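Local atomic coordinates of nitrite transporter NirC (Salmonella enterica subsp. enterica serovar Typhimurium, PDB entry 4FC4), a protein that catalyses nitrite uptake and export across the bacterial cytoplasmic membrane as a pentameric channel of the formate/nitrite transporter family. Residues Lys8-Ala13 against Val91-Ile96; His83-Thr88 against Ala167-Ile172; Arg15-Ser20 against Trp102-Gln107. All coordinates share one frame; numbering follows the deposited sequence.

Interaction 1: Lys8-Ala13 against Val91-Ile96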
# COMPACT_ATOMS: atom_id res chain seq x y z
N LYS B 8 -19.01 -22.66 3.57
CA LYS B 8 -17.64 -22.64 4.06
C LYS B 8 -17.49 -22.48 5.58
O LYS B 8 -16.70 -23.21 6.20
CB LYS B 8 -16.83 -21.58 3.32
CG LYS B 8 -16.20 -22.06 2.02
CD LYS B 8 -16.32 -21.03 0.91
CE LYS B 8 -14.98 -20.80 0.22
NZ LYS B 8 -15.22 -19.80 -0.85
N CYS B 9 -18.25 -21.57 6.19
CA CYS B 9 -18.23 -21.43 7.66
C CYS B 9 -18.74 -22.66 8.39
O CYS B 9 -18.19 -23.09 9.40
CB CYS B 9 -19.09 -20.27 8.08
SG CYS B 9 -18.46 -18.68 7.54
N ALA B 10 -19.82 -23.19 7.86
CA ALA B 10 -20.39 -24.42 8.29
C ALA B 10 -19.43 -25.64 8.10
O ALA B 10 -19.41 -26.53 8.95
CB ALA B 10 -21.71 -24.64 7.54
N ALA B 11 -18.66 -25.69 7.02
CA ALA B 11 -17.70 -26.79 6.85
C ALA B 11 -16.58 -26.54 7.86
O ALA B 11 -16.12 -27.46 8.51
CB ALA B 11 -17.16 -26.88 5.44
N ASN B 12 -16.19 -25.29 8.04
CA ASN B 12 -15.19 -25.00 9.05
C ASN B 12 -15.62 -25.42 10.48
O ASN B 12 -14.82 -25.89 11.31
CB ASN B 12 -14.87 -23.54 8.98
CG ASN B 12 -13.61 -23.18 9.73
OD1 ASN B 12 -12.61 -23.89 9.68
ND2 ASN B 12 -13.67 -22.09 10.45
N ALA B 13 -16.90 -25.27 10.78
CA ALA B 13 -17.37 -25.57 12.10
C ALA B 13 -17.28 -27.08 12.37
O ALA B 13 -16.85 -27.49 13.47
CB ALA B 13 -18.77 -25.03 12.26
N VAL B 91 -24.28 -24.69 13.45
CA VAL B 91 -25.55 -25.16 14.06
C VAL B 91 -26.70 -24.91 13.09
O VAL B 91 -27.50 -25.80 12.82
CB VAL B 91 -25.81 -24.52 15.46
CG1 VAL B 91 -27.19 -24.89 15.99
CG2 VAL B 91 -24.71 -24.92 16.46
N LYS B 92 -26.74 -23.71 12.52
CA LYS B 92 -27.81 -23.33 11.58
C LYS B 92 -27.83 -24.22 10.30
O LYS B 92 -28.88 -24.65 9.85
CB LYS B 92 -27.72 -21.81 11.27
CG LYS B 92 -28.47 -20.92 12.28
CD LYS B 92 -29.97 -20.91 11.95
CE LYS B 92 -30.85 -20.69 13.16
NZ LYS B 92 -31.95 -21.67 13.14
N ALA B 93 -26.65 -24.54 9.75
CA ALA B 93 -26.57 -25.40 8.56
C ALA B 93 -26.81 -26.87 8.86
O ALA B 93 -27.06 -27.66 7.95
CB ALA B 93 -25.22 -25.24 7.91
N GLY B 94 -26.73 -27.26 10.13
CA GLY B 94 -26.91 -28.66 10.53
C GLY B 94 -25.61 -29.45 10.53
O GLY B 94 -25.65 -30.63 10.73
N THR B 95 -24.45 -28.82 10.31
CA THR B 95 -23.18 -29.58 10.32
C THR B 95 -22.64 -29.95 11.72
O THR B 95 -21.84 -30.89 11.86
CB THR B 95 -22.08 -28.89 9.50
OG1 THR B 95 -21.73 -27.68 10.16
CG2 THR B 95 -22.52 -28.62 8.05
N ILE B 96 -23.06 -29.22 12.73
CA ILE B 96 -22.76 -29.55 14.12
C ILE B 96 -24.03 -29.30 14.95
O ILE B 96 -24.94 -28.62 14.46
CB ILE B 96 -21.60 -28.68 14.64
CG1 ILE B 96 -21.97 -27.20 14.58
CG2 ILE B 96 -20.32 -28.95 13.84
CD1 ILE B 96 -21.14 -26.33 15.49
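A Schellman motif closes helix 80-93, and the turn that leaves it lies against the N-terminal helix 3-22 of the formate/nitrite transporter fold. Gly-94 takes positive phi (89°), a conformation glycine adopts readily because it has no side chain to crowd the preceding carbonyl O, and its N bonds back to Val-91 O at 3.2 Å. The chain thereby turns Thr-95 and Ile-96 toward Lys-8-Ala-13. Thr-95 carries the polar part: its OG1 sits in the crowded position between backbone N and carbonyl carbon (chi1 67°) and donates to Ala-10 O over 2.9 Å. The hydroxyl comes to that oxygen at a C=O...OG1 angle of 125° from above the carbonyl plane, not along a lone pair. Ala-10 O is the main acceptor; a weak bond of OG1 to Gly-90 O, in the last turns of helix 80-93, can only share the same proton. Apolar contacts lie round this site. Ala-10 CB meets Ala-93 CB methyl to methyl at 3.6 Å, while Thr-95 CG2, beside its own backbone N, stands 4.1 Å from Ala-10 CB. One turn further along helix 3-22, the other branched residue takes over: Ile-96 CG2 rests at 3.8 Å from Ala-13 O, and its CD1 reaches Ala-13 CB at 4.2 Å. Alanines on the helix face let the backbones come close, Ala-10 CA lying 6.2 Å from Thr-95 CA. The one clear hydrogen bond between the two segments is a side-chain hydroxyl on a main-chain carbonyl, so on the N-terminal helix it depends on backbone position and needs no polar side chain.

Interaction 2: His83-Thr88 against Ala167-Ile172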
# COMPACT_ATOMS: atom_id res chain seq x y z
N HIS B 83 -14.78 -18.34 16.25
CA HIS B 83 -15.59 -19.49 16.57
C HIS B 83 -17.03 -19.11 16.86
O HIS B 83 -17.97 -19.87 16.49
CB HIS B 83 -14.96 -20.34 17.68
CG HIS B 83 -13.79 -21.18 17.23
ND1 HIS B 83 -13.35 -22.24 17.93
CD2 HIS B 83 -12.96 -21.09 16.10
CE1 HIS B 83 -12.32 -22.83 17.29
NE2 HIS B 83 -12.07 -22.13 16.16
N THR B 84 -17.25 -17.94 17.49
CA THR B 84 -18.65 -17.56 17.81
C THR B 84 -19.53 -17.52 16.54
O THR B 84 -20.70 -18.03 16.58
CB THR B 84 -18.81 -16.23 18.57
OG1 THR B 84 -18.40 -15.16 17.73
CG2 THR B 84 -18.06 -16.21 19.87
N MET B 85 -18.98 -16.92 15.45
CA MET B 85 -19.62 -16.93 14.11
C MET B 85 -19.66 -18.30 13.43
O MET B 85 -20.73 -18.73 12.99
CB MET B 85 -18.99 -15.93 13.15
CG MET B 85 -19.63 -15.83 11.76
SD MET B 85 -18.75 -14.54 10.80
CE MET B 85 -17.25 -15.38 10.32
N PHE B 86 -18.52 -19.00 13.38
CA PHE B 86 -18.40 -20.21 12.58
C PHE B 86 -19.39 -21.26 13.09
O PHE B 86 -20.18 -21.89 12.32
CB PHE B 86 -16.95 -20.79 12.63
CG PHE B 86 -15.93 -20.01 11.81
CD1 PHE B 86 -16.10 -19.78 10.43
CD2 PHE B 86 -14.75 -19.53 12.41
CE1 PHE B 86 -15.13 -19.08 9.68
CE2 PHE B 86 -13.78 -18.83 11.67
CZ PHE B 86 -13.98 -18.59 10.31
N LEU B 87 -19.32 -21.44 14.41
CA LEU B 87 -20.12 -22.44 15.08
C LEU B 87 -21.60 -22.14 14.98
O LEU B 87 -22.41 -23.05 14.87
CB LEU B 87 -19.66 -22.62 16.52
CG LEU B 87 -18.18 -23.01 16.67
CD1 LEU B 87 -17.89 -23.29 18.13
CD2 LEU B 87 -17.84 -24.26 15.87
N THR B 88 -21.96 -20.86 14.94
CA THR B 88 -23.36 -20.47 14.84
C THR B 88 -23.91 -20.96 13.49
O THR B 88 -24.94 -21.69 13.45
CB THR B 88 -23.52 -18.93 14.98
OG1 THR B 88 -23.34 -18.58 16.37
CG2 THR B 88 -24.89 -18.46 14.50
N ALA B 167 -14.01 -9.01 9.23
CA ALA B 167 -12.73 -9.23 8.60
C ALA B 167 -12.64 -10.71 8.21
O ALA B 167 -12.24 -11.05 7.10
CB ALA B 167 -11.62 -8.84 9.56
N ILE B 168 -13.08 -11.59 9.09
CA ILE B 168 -13.00 -13.02 8.80
C ILE B 168 -13.85 -13.41 7.61
O ILE B 168 -13.41 -14.13 6.69
CB ILE B 168 -13.38 -13.84 10.03
CG1 ILE B 168 -12.31 -13.61 11.12
CG2 ILE B 168 -13.54 -15.27 9.60
CD1 ILE B 168 -12.73 -14.10 12.48
N TRP B 169 -15.07 -12.88 7.62
CA TRP B 169 -16.06 -12.98 6.56
C TRP B 169 -15.51 -12.50 5.24
O TRP B 169 -15.53 -13.26 4.24
CB TRP B 169 -17.25 -12.13 6.96
CG TRP B 169 -18.45 -12.21 6.04
CD1 TRP B 169 -18.87 -11.27 5.10
CD2 TRP B 169 -19.44 -13.29 5.97
NE1 TRP B 169 -20.01 -11.69 4.46
CE2 TRP B 169 -20.41 -12.90 4.94
CE3 TRP B 169 -19.61 -14.51 6.63
CZ2 TRP B 169 -21.48 -13.71 4.59
CZ3 TRP B 169 -20.69 -15.32 6.28
CH2 TRP B 169 -21.61 -14.93 5.28
N MET B 170 -15.06 -11.25 5.20
CA MET B 170 -14.54 -10.67 3.95
C MET B 170 -13.32 -11.44 3.42
O MET B 170 -13.14 -11.58 2.23
CB MET B 170 -14.22 -9.20 4.10
CG MET B 170 -15.42 -8.28 4.33
SD MET B 170 -14.83 -6.58 4.42
CE MET B 170 -14.77 -6.20 2.71
N ALA B 171 -12.47 -11.89 4.34
CA ALA B 171 -11.32 -12.74 3.99
C ALA B 171 -11.78 -14.03 3.33
O ALA B 171 -11.23 -14.43 2.31
CB ALA B 171 -10.46 -13.02 5.20
N ILE B 172 -12.84 -14.65 3.87
CA ILE B 172 -13.35 -15.87 3.23
C ILE B 172 -13.84 -15.63 1.81
O ILE B 172 -13.68 -16.51 0.95
CB ILE B 172 -14.42 -16.57 4.07
CG1 ILE B 172 -13.76 -17.26 5.24
CG2 ILE B 172 -15.15 -17.62 3.25
CD1 ILE B 172 -14.75 -17.72 6.28
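Met-85 is fully extended through its first two torsions, CG anti to the backbone N (chi1 -178°), and then bends at chi3 (77°), which carries CE over one face of the neighbouring Phe-86 ring, offset toward its rim. Phe-86 itself has CG beside the backbone N (chi1 -74°), so its ring tip also points across to 167-172, the end of a predicted transmembrane helix of the formate/nitrite transporter fold. Both side chains converge on Ile-168 CG2, the branch anti to its backbone N: Phe-86 CZ touches it at 3.4 Å and Met-85 CE at 3.8 Å. Met-85 and Ile-168 run past each other in opposite directions, whereas Phe-86 crosses Ile-168 obliquely. One turn on, Ile-172 CD1 meets Phe-86 CE1 tip to tip at 3.7 Å, at the ring edge and in its plane. Met-85 SD adds a looser contact with Trp-169 CE3 at 4.3 Å. The indole NE1 of Trp-169 bonds to Ala-75 O of a second subunit, tying this helix into the pentamer. With the axes of the two short segments 11.4 Å apart, long side chains span the gap; between 83-88 and 167-172 the contact is apolar, with Ile-168 CG2 as its main meeting point.

Interaction 3: Arg15-Ser20 against Trp102-Gln107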
# COMPACT_ATOMS: atom_id res chain seq x y z
N ARG B 15 -15.14 -29.07 10.93
CA ARG B 15 -13.70 -29.30 11.02
C ARG B 15 -13.18 -28.99 12.40
O ARG B 15 -12.36 -29.75 12.91
CB ARG B 15 -12.93 -28.44 10.00
CG ARG B 15 -11.46 -28.82 9.88
CD ARG B 15 -10.61 -27.72 9.26
NE ARG B 15 -10.85 -26.38 9.81
CZ ARG B 15 -10.24 -25.86 10.89
NH1 ARG B 15 -9.38 -26.57 11.61
NH2 ARG B 15 -10.52 -24.62 11.30
N ILE B 16 -13.64 -27.85 12.96
CA ILE B 16 -13.30 -27.46 14.34
C ILE B 16 -13.79 -28.55 15.31
O ILE B 16 -13.03 -29.03 16.16
CB ILE B 16 -13.91 -26.09 14.69
CG1 ILE B 16 -13.18 -24.95 13.95
CG2 ILE B 16 -13.90 -25.84 16.21
CD1 ILE B 16 -13.98 -23.66 13.93
N ALA B 17 -15.05 -28.97 15.15
CA ALA B 17 -15.60 -30.06 15.90
C ALA B 17 -14.79 -31.33 15.78
O ALA B 17 -14.61 -32.03 16.80
CB ALA B 17 -17.02 -30.33 15.45
N ARG B 18 -14.30 -31.65 14.57
CA ARG B 18 -13.54 -32.92 14.39
C ARG B 18 -12.22 -32.79 15.10
O ARG B 18 -11.77 -33.72 15.78
CB ARG B 18 -13.36 -33.36 12.91
CG ARG B 18 -14.63 -33.95 12.28
CD ARG B 18 -14.42 -34.55 10.89
NE ARG B 18 -13.93 -33.53 9.97
CZ ARG B 18 -14.69 -32.71 9.26
NH1 ARG B 18 -14.12 -31.83 8.50
NH2 ARG B 18 -16.02 -32.78 9.30
N LEU B 19 -11.64 -31.59 14.99
CA LEU B 19 -10.39 -31.29 15.64
C LEU B 19 -10.50 -31.44 17.16
O LEU B 19 -9.67 -32.10 17.77
CB LEU B 19 -9.90 -29.92 15.25
CG LEU B 19 -8.54 -29.49 15.81
CD1 LEU B 19 -7.50 -30.43 15.26
CD2 LEU B 19 -8.21 -28.03 15.43
N SER B 20 -11.54 -30.86 17.75
CA SER B 20 -11.75 -30.87 19.18
C SER B 20 -11.83 -32.30 19.73
O SER B 20 -11.19 -32.64 20.74
CB SER B 20 -13.02 -30.08 19.50
OG SER B 20 -13.30 -30.08 20.89
N TRP B 102 -21.62 -25.15 22.12
CA TRP B 102 -21.35 -24.78 23.51
C TRP B 102 -20.29 -25.60 24.23
O TRP B 102 -19.69 -25.12 25.16
CB TRP B 102 -22.64 -24.65 24.31
CG TRP B 102 -23.63 -23.67 23.72
CD1 TRP B 102 -24.93 -23.95 23.30
CD2 TRP B 102 -23.46 -22.22 23.48
NE1 TRP B 102 -25.56 -22.81 22.84
CE2 TRP B 102 -24.74 -21.74 22.91
CE3 TRP B 102 -22.40 -21.30 23.65
CZ2 TRP B 102 -24.93 -20.41 22.56
CZ3 TRP B 102 -22.62 -19.96 23.30
CH2 TRP B 102 -23.86 -19.53 22.77
N ALA B 103 -19.99 -26.82 23.79
CA ALA B 103 -18.89 -27.56 24.40
C ALA B 103 -17.52 -27.02 23.90
O ALA B 103 -16.51 -27.08 24.59
CB ALA B 103 -19.04 -29.02 24.10
N ILE B 104 -17.51 -26.47 22.69
CA ILE B 104 -16.29 -26.07 22.08
C ILE B 104 -15.84 -24.64 22.46
O ILE B 104 -14.66 -24.43 22.78
CB ILE B 104 -16.40 -26.24 20.55
CG1 ILE B 104 -16.55 -27.76 20.20
CG2 ILE B 104 -15.23 -25.57 19.86
CD1 ILE B 104 -16.60 -28.05 18.72
N LEU B 105 -16.77 -23.68 22.40
CA LEU B 105 -16.45 -22.26 22.61
C LEU B 105 -15.59 -22.03 23.88
O LEU B 105 -14.59 -21.33 23.80
CB LEU B 105 -17.71 -21.37 22.61
CG LEU B 105 -18.32 -21.03 21.26
CD1 LEU B 105 -19.62 -20.30 21.49
CD2 LEU B 105 -17.37 -20.18 20.36
N PRO B 106 -15.99 -22.61 25.05
CA PRO B 106 -15.19 -22.38 26.28
C PRO B 106 -13.75 -22.94 26.18
O PRO B 106 -12.79 -22.34 26.71
CB PRO B 106 -16.00 -23.11 27.40
CG PRO B 106 -17.03 -23.95 26.68
CD PRO B 106 -17.28 -23.26 25.35
N GLN B 107 -13.60 -24.12 25.56
CA GLN B 107 -12.28 -24.65 25.25
C GLN B 107 -11.43 -23.69 24.39
O GLN B 107 -10.23 -23.49 24.70
CB GLN B 107 -12.38 -25.92 24.46
CG GLN B 107 -13.18 -27.05 25.07
CD GLN B 107 -12.82 -28.37 24.38
OE1 GLN B 107 -13.22 -29.41 24.85
NE2 GLN B 107 -12.05 -28.31 23.24
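The N-terminal helix 3-22 of the formate/nitrite transporter fold crosses helix 98-125, a predicted membrane-spanning helix, at 73° with the short axes 10.7 Å apart. The tight part centres on Ile-104, buried and directed at the other helix. Its CG1 lies beside the backbone N and its chi2 is anti (-178°), so CD1 reaches the backbone of Ala-17, 3.6 Å from Ala-17 CA and 4.0 Å from Ala-17 CB. The small alanine leaves room for this approach. The other branch, CG2, anti to the backbone N, meets Ile-16 CG2 at 3.9 Å, the two isoleucines crossing obliquely. Ile-16 continues onto His-83 and Ile-104 onto Leu-87, both on helix 80-93, so the two isoleucines are buried among helices. Toward Ser-20 and Gln-107 the contact is more polar and partly exposed, with looser carbon contacts and Phe-27 of helix 24-51 against both. In helix 98-125 a kink falls at Pro-106, whose N makes no bond to the turn before; Gln-107 follows it, extended beyond CG toward helix 3-22. Ser-20 turns its hydroxyl anti to the backbone N, which places Ser-20 OG 4.1 Å from Ile-104 CG1 and 3.2 Å from Gln-107 NE2.

In the fold
Interactions 1 and 3 use successive parts of helix 3-22; interaction 2 uses the body of helix 80-93, interaction 1 its C-terminal end and the turn after it. The centres of interactions 1 and 2 are about 11 Å apart, of 1 and 3 about 12 Å, of 2 and 3 about 15 Å. They pack directly: Ala-13 CB lies 3.4 Å from Phe-86 O, Ile-96 CG2 3.9 Å from Ala-17 CB, and Ile-16 CD1 3.3 Å from His-83 NE2. Glu-78 adds a polar link, hydrogen-bonded to His-83 NE2 and salt-bridged to Arg-15, which also bonds Asn-12. Of the three, interaction 2 lies nearest the chain centre (about 12 Å between centres), interaction 1 farthest (about 21 Å).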